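Local structure of endoglucanase EG-II (Hypocrea jecorina, 3QR3) at residues A[30-35]-A[87-92]; A[59-64]-A[146-151]; A[49-54]-A[306-311]. The protein hydrolyses internal beta-1,4-glycosidic bonds of cellulose, acting as an endoglucanase whose catalytic domain is a glycoside hydrolase family 5 TIM barrel. All coordinates share one frame; numbering follows the deposited sequence.

Contact 1: A[30-35]-A[87-92]; sequences PPLKNF and DQLVQG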
loop_
_atom_site.group_PDB
_atom_site.type_symbol
_atom_site.label_atom_id
_atom_site.label_comp_id
_atom_site.label_asym_id
_atom_site.label_seq_id
_atom_site.Cartn_x
_atom_site.Cartn_y
_atom_site.Cartn_z
ATOM N N PRO A 30 13.120 -0.414 -10.297
ATOM C CA PRO A 30 11.744 0.010 -10.577
ATOM C C PRO A 30 11.113 -0.794 -11.704
ATOM O O PRO A 30 11.808 -1.173 -12.652
ATOM C CB PRO A 30 11.902 1.487 -10.967
ATOM C CG PRO A 30 13.255 1.905 -10.364
ATOM C CD PRO A 30 14.092 0.665 -10.541
ATOM N N PRO A 31 9.802 -1.074 -11.591
ATOM C CA PRO A 31 9.054 -1.822 -12.607
ATOM C C PRO A 31 8.604 -0.928 -13.772
ATOM O O PRO A 31 7.422 -0.892 -14.113
ATOM C CB PRO A 31 7.832 -2.335 -11.827
ATOM C CG PRO A 31 7.604 -1.296 -10.763
ATOM C CD PRO A 31 8.954 -0.667 -10.452
ATOM N N LEU A 32 9.550 -0.197 -14.349
ATOM C CA LEU A 32 9.322 0.544 -15.584
ATOM C C LEU A 32 10.264 -0.048 -16.625
ATOM O O LEU A 32 11.493 -0.007 -16.456
ATOM C CB LEU A 32 9.630 2.026 -15.406
ATOM C CG LEU A 32 8.617 2.838 -14.615
ATOM C CD1 LEU A 32 9.179 4.212 -14.298
ATOM C CD2 LEU A 32 7.299 2.951 -15.392
ATOM N N LYS A 33 9.691 -0.598 -17.686
ATOM C CA LYS A 33 10.462 -1.381 -18.647
ATOM C C LYS A 33 11.706 -0.650 -19.146
ATOM O O LYS A 33 12.792 -1.228 -19.183
ATOM C CB LYS A 33 9.589 -1.818 -19.821
ATOM C CG LYS A 33 10.268 -2.834 -20.733
ATOM C CD LYS A 33 9.299 -3.406 -21.752
ATOM C CE LYS A 33 9.978 -4.442 -22.646
ATOM N NZ LYS A 33 9.010 -5.001 -23.638
ATOM N N ASN A 34 11.550 0.618 -19.521
ATOM C CA ASN A 34 12.671 1.373 -20.075
ATOM C C ASN A 34 13.232 2.390 -19.086
ATOM O O ASN A 34 13.568 3.511 -19.462
ATOM C CB ASN A 34 12.284 2.063 -21.391
ATOM C CG ASN A 34 13.496 2.346 -22.285
ATOM O OD1 ASN A 34 14.438 1.559 -22.337
ATOM N ND2 ASN A 34 13.470 3.476 -22.990
ATOM N N PHE A 35 13.342 1.983 -17.826
ATOM C CA PHE A 35 13.864 2.846 -16.756
ATOM C C PHE A 35 15.281 3.381 -17.020
ATOM O O PHE A 35 15.617 4.491 -16.601
ATOM C CB PHE A 35 13.859 2.092 -15.422
ATOM C CG PHE A 35 14.326 2.921 -14.249
ATOM C CD1 PHE A 35 13.486 3.846 -13.663
ATOM C CD2 PHE A 35 15.608 2.762 -13.732
ATOM C CE1 PHE A 35 13.907 4.609 -12.582
ATOM C CE2 PHE A 35 16.041 3.518 -12.652
ATOM C CZ PHE A 35 15.185 4.441 -12.077
ATOM N N ASP A 87 6.623 9.135 -11.353
ATOM C CA ASP A 87 5.357 9.606 -11.920
ATOM C C ASP A 87 4.948 8.830 -13.170
ATOM O O ASP A 87 3.758 8.721 -13.476
ATOM C CB ASP A 87 5.382 11.108 -12.221
ATOM C CG ASP A 87 4.004 11.639 -12.620
ATOM O OD1 ASP A 87 3.035 11.375 -11.883
ATOM O OD2 ASP A 87 3.881 12.295 -13.675
ATOM N N GLN A 88 5.920 8.283 -13.897
ATOM C CA GLN A 88 5.578 7.488 -15.073
ATOM C C GLN A 88 4.768 6.270 -14.656
ATOM O O GLN A 88 3.831 5.873 -15.343
ATOM C CB GLN A 88 6.826 7.035 -15.853
ATOM C CG GLN A 88 7.558 8.142 -16.578
ATOM C CD GLN A 88 8.864 7.654 -17.200
ATOM O OE1 GLN A 88 8.993 6.487 -17.565
ATOM N NE2 GLN A 88 9.829 8.548 -17.319
ATOM N N LEU A 89 5.139 5.669 -13.535
ATOM C CA LEU A 89 4.420 4.495 -13.050
ATOM C C LEU A 89 3.029 4.916 -12.533
ATOM O O LEU A 89 2.020 4.255 -12.794
ATOM C CB LEU A 89 5.232 3.790 -11.960
ATOM C CG LEU A 89 4.653 2.484 -11.413
ATOM C CD1 LEU A 89 4.538 1.452 -12.530
ATOM C CD2 LEU A 89 5.520 1.966 -10.271
ATOM N N VAL A 90 2.984 6.036 -11.829
ATOM C CA VAL A 90 1.717 6.593 -11.346
ATOM C C VAL A 90 0.728 6.892 -12.481
ATOM O O VAL A 90 -0.431 6.491 -12.418
ATOM C CB VAL A 90 1.944 7.885 -10.523
ATOM C CG1 VAL A 90 0.608 8.488 -10.074
ATOM C CG2 VAL A 90 2.826 7.596 -9.319
ATOM N N GLN A 91 1.187 7.595 -13.516
ATOM C CA GLN A 91 0.326 7.903 -14.653
ATOM C C GLN A 91 -0.093 6.650 -15.420
ATOM O O GLN A 91 -1.202 6.580 -15.934
ATOM C CB GLN A 91 0.978 8.929 -15.586
ATOM C CG GLN A 91 1.275 10.272 -14.920
ATOM C CD GLN A 91 0.063 10.851 -14.190
ATOM O OE1 GLN A 91 -1.069 10.746 -14.657
ATOM N NE2 GLN A 91 0.304 11.458 -13.032
ATOM N N GLY A 92 0.780 5.650 -15.475
ATOM C CA GLY A 92 0.438 4.418 -16.157
ATOM C C GLY A 92 -0.730 3.751 -15.459
ATOM O O GLY A 92 -1.646 3.213 -16.086
HETATM O O HOH W 1 11.985 5.661 -17.936
#
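Pro31 and Leu32 rest on Leu89, and through them the long loop between strand 5-11 and helix 44-55 is laid over helix 80-95 on the outside of a TIM barrel. The tight part is buried and its side chains are all aliphatic. Pro31 CG lies 3.9 Å from Leu89 CD2, the two side chains crossing at about a right angle. Leu32 reaches the helix with its CD2, which sits 3.9 Å from the backbone N of Leu89 and touches CB of the same residue. Leu89 has its CG anti to the backbone N (chi1 -176°), a setting that carries its methyls to Pro31; it also packs on Met48 and on Leu62 of strand 59-64, so a branched aliphatic chain suits a place between loop, helix and strand. Proline suits its own place too: Pro31 is the centre of an inverse gamma turn, closed by a weak bond from Leu32 N to Pro30 O, and the chain then enters a type I beta turn from Leu32 to Phe35.

The other side is looser and wetter. The second methyl of Leu32, CD1, lies 4.0 Å from Gln88 OE1, beside the extended, exposed side chain of that glutamine. With an alanine here in place of Leu32 both methyls are gone, which would probably open a gap over Leu89 and leave Gln88 CB without its apolar neighbour. Glutamine fits this border: its CB meets the leucine methyls, while its amide oxygen accepts from water. No direct hydrogen bond joins the two segments; a single water spans them instead, donating to Gln88 OE1 at 3.1 Å and to the backbone Asn34 O, also at 3.1 Å.

Contact 2: A[59-64]-A[146-151]; sequences IFRLPV and IMNEPH
Arg61 and Asn148 meet through one hydrogen bond inside the barrel, where strand 59-64 faces the loop that follows strand 142-145. Arg61 NH2 donates to Asn148 OD1 at 2.9 Å, and the bond is nearly straight, with an N-H...O angle of 165°. The oxygen sits at the edge of the guanidinium, in its plane, whereas the donor lies somewhat out of the carbonyl plane of the amide; the two flat groups are turned 47° from each other. Arg61 leaves the strand with its CG turned away from the backbone N (chi1 -176°) and runs straight on to NE, a reach that suits arginine to the place. Asparagine suits the other side, its short neutral amide offering a carbonyl oxygen without another charge.

Outside the two segments, charged and neutral groups also hold the guanidinium. NH1 makes a salt bridge to Glu260 and a hydrogen bond to Asn9, while Asp103 forms only a long, weak ion pair with NH2. Glu149 makes no contact with the arginine; its OE2 is hydrogen-bonded to His219.

Beyond the hydrogen bond there is little packing between the segments; Asn148 CB is 4.0 Å from Arg61 NH2, and the asparagine also packs on Asp103, His105 and Tyr107.

Asn148, Glu149 and Pro150 spell the Asn-Glu-Pro signature of family 5, in which the glutamate is probably the acid/base and Glu260, as in relatives, the nucleophile. The chemistry thus implies a second-shell role: one buried arginine, gripped at separate nitrogens, ties the amide beside the one carboxylate to the other carboxylate, and is likely to fix their relative placement.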
loop_
_atom_site.group_PDB
_atom_site.type_symbol
_atom_site.label_atom_id
_atom_site.label_comp_id
_atom_site.label_asym_id
_atom_site.label_seq_id
_atom_site.Cartn_x
_atom_site.Cartn_y
_atom_site.Cartn_z
ATOM N N ILE A 59 -7.375 -1.187 -8.571
ATOM C CA ILE A 59 -6.431 -0.421 -7.768
ATOM C C ILE A 59 -5.029 -1.030 -7.824
ATOM O O ILE A 59 -4.873 -2.241 -7.950
ATOM C CB ILE A 59 -6.924 -0.304 -6.310
ATOM C CG1 ILE A 59 -6.136 0.769 -5.545
ATOM C CG2 ILE A 59 -6.865 -1.666 -5.612
ATOM C CD1 ILE A 59 -6.869 1.329 -4.342
ATOM N N PHE A 60 -4.013 -0.177 -7.775
ATOM C CA PHE A 60 -2.632 -0.637 -7.614
ATOM C C PHE A 60 -1.939 0.193 -6.560
ATOM O O PHE A 60 -2.243 1.367 -6.383
ATOM C CB PHE A 60 -1.875 -0.594 -8.945
ATOM C CG PHE A 60 -2.527 -1.432 -9.996
ATOM C CD1 PHE A 60 -2.411 -2.805 -9.960
ATOM C CD2 PHE A 60 -3.317 -0.850 -10.968
ATOM C CE1 PHE A 60 -3.049 -3.603 -10.902
ATOM C CE2 PHE A 60 -3.951 -1.632 -11.920
ATOM C CZ PHE A 60 -3.818 -3.014 -11.882
ATOM N N ARG A 61 -1.024 -0.439 -5.842
ATOM C CA ARG A 61 -0.237 0.242 -4.838
ATOM C C ARG A 61 1.191 0.283 -5.350
ATOM O O ARG A 61 1.711 -0.728 -5.843
ATOM C CB ARG A 61 -0.313 -0.532 -3.528
ATOM C CG ARG A 61 0.390 0.110 -2.346
ATOM C CD ARG A 61 -0.189 -0.493 -1.083
ATOM N NE ARG A 61 0.409 -0.044 0.175
ATOM C CZ ARG A 61 1.430 -0.642 0.776
ATOM N NH1 ARG A 61 2.040 -1.683 0.205
ATOM N NH2 ARG A 61 1.859 -0.178 1.939
ATOM N N LEU A 62 1.819 1.451 -5.245
ATOM C CA LEU A 62 3.138 1.673 -5.840
ATOM C C LEU A 62 4.143 2.073 -4.769
ATOM O O LEU A 62 4.366 3.271 -4.520
ATOM C CB LEU A 62 3.055 2.759 -6.915
ATOM C CG LEU A 62 1.953 2.628 -7.981
ATOM C CD1 LEU A 62 2.051 3.765 -9.002
ATOM C CD2 LEU A 62 2.025 1.285 -8.693
ATOM N N PRO A 63 4.749 1.072 -4.120
ATOM C CA PRO A 63 5.701 1.299 -3.033
ATOM C C PRO A 63 6.923 2.034 -3.528
ATOM O O PRO A 63 7.440 1.699 -4.593
ATOM C CB PRO A 63 6.108 -0.120 -2.621
ATOM C CG PRO A 63 5.040 -0.989 -3.108
ATOM C CD PRO A 63 4.543 -0.360 -4.374
ATOM N N VAL A 64 7.383 3.018 -2.760
ATOM C CA VAL A 64 8.607 3.728 -3.112
ATOM C C VAL A 64 9.300 4.229 -1.856
ATOM O O VAL A 64 8.648 4.581 -0.863
ATOM C CB VAL A 64 8.339 4.896 -4.083
ATOM C CG1 VAL A 64 7.313 5.843 -3.493
ATOM C CG2 VAL A 64 9.658 5.637 -4.402
ATOM N N ILE A 146 0.158 7.142 3.437
ATOM C CA ILE A 146 1.049 7.920 4.303
ATOM C C ILE A 146 2.345 7.219 4.703
ATOM O O ILE A 146 3.428 7.814 4.638
ATOM C CB ILE A 146 0.281 8.404 5.556
ATOM C CG1 ILE A 146 -0.757 9.445 5.143
ATOM C CG2 ILE A 146 1.231 8.985 6.597
ATOM C CD1 ILE A 146 -1.468 10.134 6.341
ATOM N N MET A 147 2.246 5.960 5.106
ATOM C CA MET A 147 3.413 5.243 5.594
ATOM C C MET A 147 3.189 3.740 5.638
ATOM O O MET A 147 2.159 3.269 6.096
ATOM C CB MET A 147 3.826 5.748 6.982
ATOM C CG MET A 147 5.080 5.071 7.542
ATOM S SD MET A 147 6.521 5.246 6.468
ATOM C CE MET A 147 6.553 7.022 6.280
ATOM N N ASN A 148 4.179 2.996 5.162
ATOM C CA ASN A 148 4.131 1.550 5.208
ATOM C C ASN A 148 4.615 1.029 6.566
ATOM O O ASN A 148 5.720 1.352 7.009
ATOM C CB ASN A 148 5.002 0.971 4.086
ATOM C CG ASN A 148 4.970 -0.540 4.050
ATOM O OD1 ASN A 148 3.976 -1.132 3.647
ATOM N ND2 ASN A 148 6.066 -1.171 4.460
ATOM N N GLU A 149 3.766 0.254 7.228
ATOM C CA GLU A 149 4.145 -0.548 8.400
ATOM C C GLU A 149 4.930 0.140 9.524
ATOM O O GLU A 149 6.038 -0.296 9.870
ATOM C CB GLU A 149 4.843 -1.841 7.952
ATOM C CG GLU A 149 3.892 -2.728 7.163
ATOM C CD GLU A 149 4.378 -4.145 6.979
ATOM O OE1 GLU A 149 5.522 -4.435 7.366
ATOM O OE2 GLU A 149 3.593 -4.971 6.452
ATOM N N PRO A 150 4.346 1.201 10.121
ATOM C CA PRO A 150 4.918 1.675 11.379
ATOM C C PRO A 150 4.977 0.518 12.354
ATOM O O PRO A 150 4.080 -0.336 12.348
ATOM C CB PRO A 150 3.885 2.705 11.871
ATOM C CG PRO A 150 3.214 3.194 10.611
ATOM C CD PRO A 150 3.123 1.939 9.755
ATOM N N HIS A 151 6.020 0.489 13.176
ATOM C CA HIS A 151 6.152 -0.535 14.201
ATOM C C HIS A 151 7.010 -0.020 15.348
ATOM O O HIS A 151 7.927 0.773 15.140
ATOM C CB HIS A 151 6.766 -1.810 13.624
ATOM C CG HIS A 151 8.166 -1.633 13.111
ATOM N ND1 HIS A 151 9.278 -1.830 13.901
ATOM C CD2 HIS A 151 8.631 -1.277 11.889
ATOM C CE1 HIS A 151 10.370 -1.607 13.187
ATOM N NE2 HIS A 151 10.007 -1.279 11.960
#

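Contact 3: A[49-54]-A[306-311]; sequences QHFVNE and ETPTSS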
loop_
_atom_site.group_PDB
_atom_site.type_symbol
_atom_site.label_atom_id
_atom_site.label_comp_id
_atom_site.label_asym_id
_atom_site.label_seq_id
_atom_site.Cartn_x
_atom_site.Cartn_y
_atom_site.Cartn_z
ATOM N N GLN A 49 -1.806 -3.272 -17.044
ATOM C CA GLN A 49 -2.777 -3.304 -18.135
ATOM C C GLN A 49 -3.455 -4.677 -18.206
ATOM O O GLN A 49 -4.669 -4.774 -18.372
ATOM C CB GLN A 49 -2.110 -2.952 -19.466
ATOM C CG GLN A 49 -3.069 -2.892 -20.642
ATOM C CD GLN A 49 -2.354 -2.717 -21.968
ATOM O OE1 GLN A 49 -2.858 -2.053 -22.872
ATOM N NE2 GLN A 49 -1.171 -3.317 -22.090
ATOM N N HIS A 50 -2.661 -5.732 -18.068
ATOM C CA HIS A 50 -3.190 -7.087 -17.967
ATOM C C HIS A 50 -4.141 -7.244 -16.774
ATOM O O HIS A 50 -5.237 -7.786 -16.909
ATOM C CB HIS A 50 -2.039 -8.093 -17.862
ATOM C CG HIS A 50 -2.398 -9.358 -17.151
ATOM N ND1 HIS A 50 -3.228 -10.315 -17.703
ATOM C CD2 HIS A 50 -2.033 -9.832 -15.936
ATOM C CE1 HIS A 50 -3.360 -11.321 -16.856
ATOM N NE2 HIS A 50 -2.647 -11.052 -15.775
ATOM N N PHE A 51 -3.710 -6.788 -15.605
ATOM C CA PHE A 51 -4.523 -6.895 -14.399
ATOM C C PHE A 51 -5.870 -6.200 -14.563
ATOM O O PHE A 51 -6.894 -6.712 -14.117
ATOM C CB PHE A 51 -3.772 -6.323 -13.191
ATOM C CG PHE A 51 -2.716 -7.245 -12.644
ATOM C CD1 PHE A 51 -3.005 -8.579 -12.409
ATOM C CD2 PHE A 51 -1.443 -6.774 -12.352
ATOM C CE1 PHE A 51 -2.041 -9.431 -11.896
ATOM C CE2 PHE A 51 -0.477 -7.618 -11.835
ATOM C CZ PHE A 51 -0.773 -8.948 -11.612
ATOM N N VAL A 52 -5.869 -5.040 -15.214
ATOM C CA VAL A 52 -7.097 -4.273 -15.385
ATOM C C VAL A 52 -7.983 -4.910 -16.456
ATOM O O VAL A 52 -9.189 -5.074 -16.260
ATOM C CB VAL A 52 -6.813 -2.793 -15.754
ATOM C CG1 VAL A 52 -8.110 -2.072 -16.163
ATOM C CG2 VAL A 52 -6.143 -2.068 -14.588
ATOM N N ASN A 53 -7.382 -5.278 -17.582
ATOM C CA ASN A 53 -8.147 -5.764 -18.730
ATOM C C ASN A 53 -8.652 -7.192 -18.579
ATOM O O ASN A 53 -9.766 -7.507 -18.997
ATOM C CB ASN A 53 -7.326 -5.648 -20.014
ATOM C CG ASN A 53 -7.179 -4.225 -20.467
ATOM O OD1 ASN A 53 -7.862 -3.339 -19.965
ATOM N ND2 ASN A 53 -6.288 -3.991 -21.424
ATOM N N GLU A 54 -7.833 -8.047 -17.976
ATOM C CA GLU A 54 -8.145 -9.466 -17.886
ATOM C C GLU A 54 -8.641 -9.895 -16.495
ATOM O O GLU A 54 -9.438 -10.826 -16.373
ATOM C CB GLU A 54 -6.912 -10.272 -18.283
ATOM C CG GLU A 54 -7.128 -11.767 -18.371
ATOM C CD GLU A 54 -5.988 -12.457 -19.099
ATOM O OE1 GLU A 54 -5.625 -11.982 -20.200
ATOM O OE2 GLU A 54 -5.457 -13.463 -18.574
ATOM N N GLU A 306 3.173 -12.590 -7.320
ATOM C CA GLU A 306 1.892 -12.449 -8.004
ATOM C C GLU A 306 2.128 -11.896 -9.404
ATOM O O GLU A 306 1.189 -11.494 -10.081
ATOM C CB GLU A 306 0.964 -11.516 -7.220
ATOM C CG GLU A 306 0.627 -12.033 -5.832
ATOM C CD GLU A 306 -0.307 -11.111 -5.079
ATOM O OE1 GLU A 306 -0.679 -10.056 -5.634
ATOM O OE2 GLU A 306 -0.674 -11.443 -3.932
ATOM N N THR A 307 3.391 -11.884 -9.834
ATOM C CA THR A 307 3.750 -11.336 -11.141
ATOM C C THR A 307 3.286 -12.267 -12.248
ATOM O O THR A 307 3.619 -13.451 -12.245
ATOM C CB THR A 307 5.267 -11.147 -11.267
ATOM O OG1 THR A 307 5.741 -10.346 -10.179
ATOM C CG2 THR A 307 5.625 -10.467 -12.571
ATOM N N PRO A 308 2.517 -11.736 -13.206
ATOM C CA PRO A 308 2.085 -12.579 -14.326
ATOM C C PRO A 308 3.263 -12.832 -15.264
ATOM O O PRO A 308 4.240 -12.083 -15.241
ATOM C CB PRO A 308 1.037 -11.716 -15.028
ATOM C CG PRO A 308 1.431 -10.307 -14.723
ATOM C CD PRO A 308 2.087 -10.334 -13.355
ATOM N N THR A 309 3.167 -13.875 -16.077
ATOM C CA THR A 309 4.212 -14.186 -17.053
ATOM C C THR A 309 3.775 -13.800 -18.466
ATOM O O THR A 309 2.667 -14.118 -18.887
ATOM C CB THR A 309 4.571 -15.679 -17.016
ATOM O OG1 THR A 309 5.040 -16.020 -15.704
ATOM C CG2 THR A 309 5.657 -16.005 -18.043
ATOM N N SER A 310 4.642 -13.106 -19.196
ATOM C CA SER A 310 4.346 -12.748 -20.578
ATOM C C SER A 310 4.910 -13.795 -21.533
ATOM O O SER A 310 6.076 -14.167 -21.441
ATOM C CB SER A 310 4.915 -11.370 -20.924
ATOM O OG SER A 310 4.409 -10.913 -22.171
ATOM N N SER A 311 4.072 -14.266 -22.449
ATOM C CA SER A 311 4.494 -15.234 -23.452
ATOM C C SER A 311 3.803 -14.942 -24.774
ATOM O O SER A 311 2.635 -15.283 -24.956
ATOM C CB SER A 311 4.161 -16.652 -22.995
#
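Pro308 packs its ring against His50 and Phe51, two neighbouring residues of helix 44-55. The pyrrolidine can be followed atom by atom. CB lies beside the histidine, 3.7 Å from His50 CD2 and 3.8 Å from His50 NE2. CG still touches the imidazole, at 3.7 Å from His50 CD2, but already comes within 4.0 Å of Phe51 CZ. CD, where the ring returns to the backbone nitrogen, belongs to the phenylalanine: it lies 3.6 Å from Phe51 CZ. The proline therefore sits across both aromatics, and its compact apolar ring, on a backbone nitrogen with no N-H to satisfy, suits a place where loop and helix meet without a hydrogen bond between the two segments.

Phe51 arrives at about a right angle to Pro308. Its CG is anti to the carbonyl carbon (chi1 -77°), which swings the ring to the loop although the bond from CA to CB does not aim there. The same CZ meets Glu306 O at 3.6 Å, at the ring edge and near its plane, where the slightly positive C-H rim suits a carbonyl oxygen. One face of the phenylalanine is overlain by His50 CD2, so the two aromatics brace each other.

The polar end of His50 has its partner elsewhere: NE2 is hydrogen-bonded to Asp317, and the imidazole stacks on Trp315. Histidine thus serves as both a flat packing surface and a polar link. The whole arrangement belongs to the seam of a TIM barrel, where its first long outer helix, 44-55, meets the chain running from the last barrel strand, 287-296, to the closing helix 319-325.

In the fold
Strand 59-64 connects all three contacts. While Arg61 points into the barrel, its neighbours face the outer helices: Leu62 CD1 packs on Leu89 CG of contact 1 at 3.8 Å, and Phe60 CE2 on Val52 CG2 of contact 3 at 3.5 Å. Contact 2 is the innermost, its centre about 3 Å from the centre of the chain, and includes one of the probable catalytic glutamates; the centres of contacts 1 and 3 lie about 17 and 19 Å from that of the chain. Contacts 1 and 3 do not touch, their nearest atoms being about 7 Å apart. A bound magnesium ion lies about 5 Å from the His50 side chain in contact 3, whose centre is about 21 Å from that of contact 2.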